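Local coordinates for ficolin-3 (Homo sapiens, PDB 2J5Z), which binds galactose through its fibrinogen-like domain and probably serves as a recognition lectin of innate immunity, at residues W28-L39 against F83-L93. Residues are numbered along the deposited sequence; the frame is centred on the assembly and turned at random.
Sequences WYHLCLPEGRAL and FWLGNENLHQL
R37, just past the turn of the β-hairpin formed by strands 28-32 and 38-44, reaches across to N89 and Q92 on helix 87-94, joining hairpin and helix within the fibrinogen-like domain, away from the calcium and galactose sites. Its NH1 and NH2 both bond to N89 OD1, at 2.9 and 3.0 Å, with guanidinium and amide nearly coplanar. NH2 also donates to Q92 OE1 at 2.8 Å, but from above that carbonyl plane, the two flat groups standing 83° apart. A bend at chi3 (59°) turns the guanidinium so that its NE meets E35 OE2 in a salt bridge. The amide of N89 is fixed at its other end too, ND2 donating to L85 O. One water joins E35 OE2 to Q92 NE2, another E35 N to Q92 OE1.

Beneath the polar layer lie the leucines: L33 CD2 packs on L93 CD2 at 3.6 Å, L31 CD1 reaches the same L93 methyl, and L39 CD1 rests against the N89 amide, 3.5 Å from ND2, with L39 CD2 more loosely near L85 CD2. L33 CD1 lies over one guanidinium face, toward its rim.

At the far end W28 meets F83 edge-to-face, planes at 63°, close to L25 of the third subunit. W28 CH2 lies over one face of F83, toward the rim; the closest approach is W28 CZ2 to F83 CE2, 3.5 Å.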
loop_
_atom_site.group_PDB
_atom_site.type_symbol
_atom_site.label_atom_id
_atom_site.label_comp_id
_atom_site.label_asym_id
_atom_site.label_seq_id
_atom_site.Cartn_x
_atom_site.Cartn_y
_atom_site.Cartn_z
ATOM N N TRP A 28 -0.841 3.759 7.227
ATOM C CA TRP A 28 -0.008 4.974 7.327
ATOM C C TRP A 28 -0.825 6.188 7.784
ATOM O O TRP A 28 -1.883 6.506 7.220
ATOM C CB TRP A 28 0.723 5.228 6.002
ATOM C CG TRP A 28 1.759 4.172 5.773
ATOM C CD1 TRP A 28 1.589 2.972 5.138
ATOM C CD2 TRP A 28 3.111 4.189 6.247
ATOM N NE1 TRP A 28 2.759 2.249 5.175
ATOM C CE2 TRP A 28 3.710 2.973 5.844
ATOM C CE3 TRP A 28 3.884 5.130 6.939
ATOM C CZ2 TRP A 28 5.038 2.659 6.142
ATOM C CZ3 TRP A 28 5.207 4.822 7.228
ATOM C CH2 TRP A 28 5.773 3.598 6.823
ATOM N N TYR A 29 -0.332 6.849 8.826
ATOM C CA TYR A 29 -0.994 8.005 9.412
ATOM C C TYR A 29 0.051 9.080 9.658
ATOM O O TYR A 29 1.213 8.773 9.814
ATOM C CB TYR A 29 -1.597 7.652 10.760
ATOM C CG TYR A 29 -2.789 6.726 10.684
ATOM C CD1 TYR A 29 -4.075 7.233 10.639
ATOM C CD2 TYR A 29 -2.617 5.349 10.652
ATOM C CE1 TYR A 29 -5.180 6.388 10.574
ATOM C CE2 TYR A 29 -3.703 4.496 10.584
ATOM C CZ TYR A 29 -4.980 5.029 10.544
ATOM O OH TYR A 29 -6.067 4.192 10.466
ATOM N N HIS A 30 -0.373 10.330 9.744
ATOM C CA HIS A 30 0.564 11.389 10.132
ATOM C C HIS A 30 0.504 11.691 11.626
ATOM O O HIS A 30 -0.586 11.817 12.200
ATOM C CB HIS A 30 0.307 12.636 9.304
ATOM C CG HIS A 30 0.779 12.510 7.892
ATOM N ND1 HIS A 30 1.900 13.157 7.422
ATOM C CD2 HIS A 30 0.304 11.779 6.857
ATOM C CE1 HIS A 30 2.082 12.849 6.151
ATOM N NE2 HIS A 30 1.128 12.011 5.784
ATOM N N LEU A 31 1.670 11.762 12.261
ATOM C CA LEU A 31 1.760 12.219 13.640
ATOM C C LEU A 31 2.301 13.636 13.593
ATOM O O LEU A 31 2.995 13.999 12.652
ATOM C CB LEU A 31 2.736 11.375 14.460
ATOM C CG LEU A 31 2.578 9.864 14.575
ATOM C CD1 LEU A 31 3.529 9.315 15.630
ATOM C CD2 LEU A 31 1.137 9.506 14.910
ATOM N N CYS A 32 1.966 14.435 14.594
ATOM C CA CYS A 32 2.564 15.760 14.725
ATOM C C CYS A 32 3.613 15.649 15.820
ATOM O O CYS A 32 3.288 15.438 16.988
ATOM C CB CYS A 32 1.510 16.822 15.062
ATOM S SG CYS A 32 2.074 18.553 14.796
ATOM N N LEU A 33 4.877 15.739 15.420
ATOM C CA LEU A 33 5.996 15.653 16.350
ATOM C C LEU A 33 6.060 16.863 17.275
ATOM O O LEU A 33 5.563 17.939 16.934
ATOM C CB LEU A 33 7.310 15.538 15.580
ATOM C CG LEU A 33 7.474 14.294 14.700
ATOM C CD1 LEU A 33 8.736 14.413 13.888
ATOM C CD2 LEU A 33 7.522 13.061 15.573
ATOM N N PRO A 34 6.672 16.690 18.451
ATOM C CA PRO A 34 6.772 17.770 19.435
ATOM C C PRO A 34 7.290 19.075 18.825
ATOM O O PRO A 34 6.849 20.158 19.222
ATOM C CB PRO A 34 7.772 17.218 20.452
ATOM C CG PRO A 34 7.583 15.733 20.377
ATOM C CD PRO A 34 7.285 15.438 18.935
ATOM N N GLU A 35 8.195 18.982 17.853
ATOM C CA GLU A 35 8.760 20.194 17.231
ATOM C C GLU A 35 7.836 20.823 16.183
ATOM O O GLU A 35 8.178 21.837 15.577
ATOM C CB GLU A 35 10.155 19.929 16.632
ATOM C CG GLU A 35 10.145 19.262 15.253
ATOM C CD GLU A 35 11.539 19.044 14.695
ATOM O OE1 GLU A 35 12.533 19.254 15.438
ATOM O OE2 GLU A 35 11.645 18.652 13.509
ATOM N N GLY A 36 6.676 20.213 15.958
ATOM C CA GLY A 36 5.695 20.765 15.024
ATOM C C GLY A 36 5.908 20.352 13.583
ATOM O O GLY A 36 5.572 21.094 12.657
ATOM N N ARG A 37 6.464 19.161 13.386
ATOM C CA ARG A 37 6.705 18.621 12.057
ATOM C C ARG A 37 5.851 17.366 11.879
ATOM O O ARG A 37 5.765 16.542 12.785
ATOM C CB ARG A 37 8.190 18.288 11.900
ATOM C CG ARG A 37 8.549 17.461 10.677
ATOM C CD ARG A 37 10.070 17.310 10.537
ATOM N NE ARG A 37 10.742 16.674 11.682
ATOM C CZ ARG A 37 11.061 15.380 11.741
ATOM N NH1 ARG A 37 10.744 14.574 10.732
ATOM N NH2 ARG A 37 11.678 14.877 12.818
ATOM N N ALA A 38 5.204 17.240 10.729
ATOM C CA ALA A 38 4.361 16.071 10.468
ATOM C C ALA A 38 5.219 14.918 9.994
ATOM O O ALA A 38 6.126 15.097 9.185
ATOM C CB ALA A 38 3.292 16.387 9.434
ATOM N N LEU A 39 4.916 13.722 10.485
ATOM C CA LEU A 39 5.704 12.550 10.131
ATOM C C LEU A 39 4.756 11.412 9.778
ATOM O O LEU A 39 3.918 11.073 10.595
ATOM C CB LEU A 39 6.542 12.131 11.341
ATOM C CG LEU A 39 7.378 10.849 11.226
ATOM C CD1 LEU A 39 8.456 10.998 10.190
ATOM C CD2 LEU A 39 7.966 10.433 12.574
ATOM N N PHE A 83 11.232 -0.792 5.712
ATOM C CA PHE A 83 11.732 0.543 6.035
ATOM C C PHE A 83 12.397 0.633 7.403
ATOM O O PHE A 83 12.259 -0.264 8.242
ATOM C CB PHE A 83 10.593 1.572 5.988
ATOM C CG PHE A 83 9.482 1.276 6.945
ATOM C CD1 PHE A 83 9.545 1.718 8.261
ATOM C CD2 PHE A 83 8.365 0.555 6.528
ATOM C CE1 PHE A 83 8.520 1.437 9.140
ATOM C CE2 PHE A 83 7.337 0.284 7.393
ATOM C CZ PHE A 83 7.407 0.707 8.701
ATOM N N TRP A 84 13.136 1.726 7.588
ATOM C CA TRP A 84 13.628 2.166 8.897
ATOM C C TRP A 84 13.142 3.609 9.055
ATOM O O TRP A 84 13.448 4.461 8.219
ATOM C CB TRP A 84 15.163 2.106 8.928
ATOM C CG TRP A 84 15.755 2.637 10.200
ATOM C CD1 TRP A 84 16.282 3.885 10.413
ATOM C CD2 TRP A 84 15.864 1.933 11.443
ATOM N NE1 TRP A 84 16.724 3.990 11.720
ATOM C CE2 TRP A 84 16.486 2.802 12.366
ATOM C CE3 TRP A 84 15.516 0.641 11.855
ATOM C CZ2 TRP A 84 16.752 2.425 13.691
ATOM C CZ3 TRP A 84 15.787 0.264 13.173
ATOM C CH2 TRP A 84 16.395 1.150 14.068
ATOM N N LEU A 85 12.396 3.908 10.118
ATOM C CA LEU A 85 11.735 5.209 10.233
ATOM C C LEU A 85 12.733 6.368 10.322
ATOM O O LEU A 85 12.448 7.478 9.855
ATOM C CB LEU A 85 10.830 5.237 11.474
ATOM C CG LEU A 85 9.969 6.484 11.655
ATOM C CD1 LEU A 85 8.954 6.645 10.527
ATOM C CD2 LEU A 85 9.249 6.393 13.017
ATOM N N GLY A 86 13.888 6.100 10.929
ATOM C CA GLY A 86 14.946 7.099 11.087
ATOM C C GLY A 86 15.291 7.404 12.533
ATOM O O GLY A 86 14.414 7.608 13.362
ATOM N N ASN A 87 16.581 7.450 12.832
ATOM C CA ASN A 87 17.025 7.652 14.205
ATOM C C ASN A 87 16.630 9.003 14.775
ATOM O O ASN A 87 16.259 9.103 15.949
ATOM C CB ASN A 87 18.540 7.468 14.297
ATOM C CG ASN A 87 18.966 6.037 14.057
ATOM O OD1 ASN A 87 18.161 5.113 14.143
ATOM N ND2 ASN A 87 20.240 5.848 13.751
ATOM N N GLU A 88 16.702 10.055 13.953
ATOM C CA GLU A 88 16.298 11.367 14.445
ATOM C C GLU A 88 14.804 11.420 14.803
ATOM O O GLU A 88 14.430 11.973 15.840
ATOM C CB GLU A 88 16.707 12.481 13.471
ATOM C CG GLU A 88 16.363 13.873 13.953
ATOM C CD GLU A 88 17.133 14.308 15.217
ATOM O OE1 GLU A 88 18.209 13.727 15.519
ATOM O OE2 GLU A 88 16.662 15.267 15.883
ATOM N N ASN A 89 13.964 10.809 13.971
ATOM C CA ASN A 89 12.535 10.655 14.268
ATOM C C ASN A 89 12.332 9.897 15.585
ATOM O O ASN A 89 11.564 10.324 16.468
ATOM C CB ASN A 89 11.840 9.932 13.101
ATOM C CG ASN A 89 11.686 10.819 11.887
ATOM O OD1 ASN A 89 11.465 12.024 12.022
ATOM N ND2 ASN A 89 11.791 10.233 10.691
ATOM N N LEU A 90 13.049 8.789 15.735
ATOM C CA LEU A 90 12.947 7.970 16.949
ATOM C C LEU A 90 13.410 8.729 18.190
ATOM O O LEU A 90 12.768 8.676 19.247
ATOM C CB LEU A 90 13.733 6.661 16.795
ATOM C CG LEU A 90 13.077 5.628 15.863
ATOM C CD1 LEU A 90 14.030 4.503 15.464
ATOM C CD2 LEU A 90 11.800 5.034 16.487
ATOM N N HIS A 91 14.520 9.460 18.072
ATOM C CA HIS A 91 14.914 10.310 19.190
ATOM C C HIS A 91 13.835 11.337 19.551
ATOM O O HIS A 91 13.512 11.537 20.734
ATOM C CB HIS A 91 16.222 11.052 18.870
ATOM C CG HIS A 91 16.594 12.044 19.924
ATOM N ND1 HIS A 91 16.524 13.410 19.734
ATOM C CD2 HIS A 91 16.991 11.861 21.205
ATOM C CE1 HIS A 91 16.886 14.025 20.848
ATOM N NE2 HIS A 91 17.175 13.109 21.756
ATOM N N GLN A 92 13.287 12.018 18.546
ATOM C CA GLN A 92 12.259 13.033 18.807
ATOM C C GLN A 92 10.988 12.442 19.418
ATOM O O GLN A 92 10.421 13.007 20.365
ATOM C CB GLN A 92 11.955 13.839 17.532
ATOM C CG GLN A 92 13.113 14.799 17.197
ATOM C CD GLN A 92 12.897 15.571 15.922
ATOM O OE1 GLN A 92 11.763 15.767 15.485
ATOM N NE2 GLN A 92 13.987 16.053 15.334
ATOM N N LEU A 93 10.575 11.284 18.912
ATOM C CA LEU A 93 9.375 10.625 19.427
ATOM C C LEU A 93 9.561 10.177 20.869
ATOM O O LEU A 93 8.651 10.314 21.689
ATOM C CB LEU A 93 9.015 9.403 18.582
ATOM C CG LEU A 93 8.353 9.627 17.228
ATOM C CD1 LEU A 93 8.538 8.385 16.385
ATOM C CD2 LEU A 93 6.869 9.996 17.377
HETATM O O HOH W 1 14.101 17.668 12.732
HETATM O O HOH W 2 9.959 16.603 17.459
#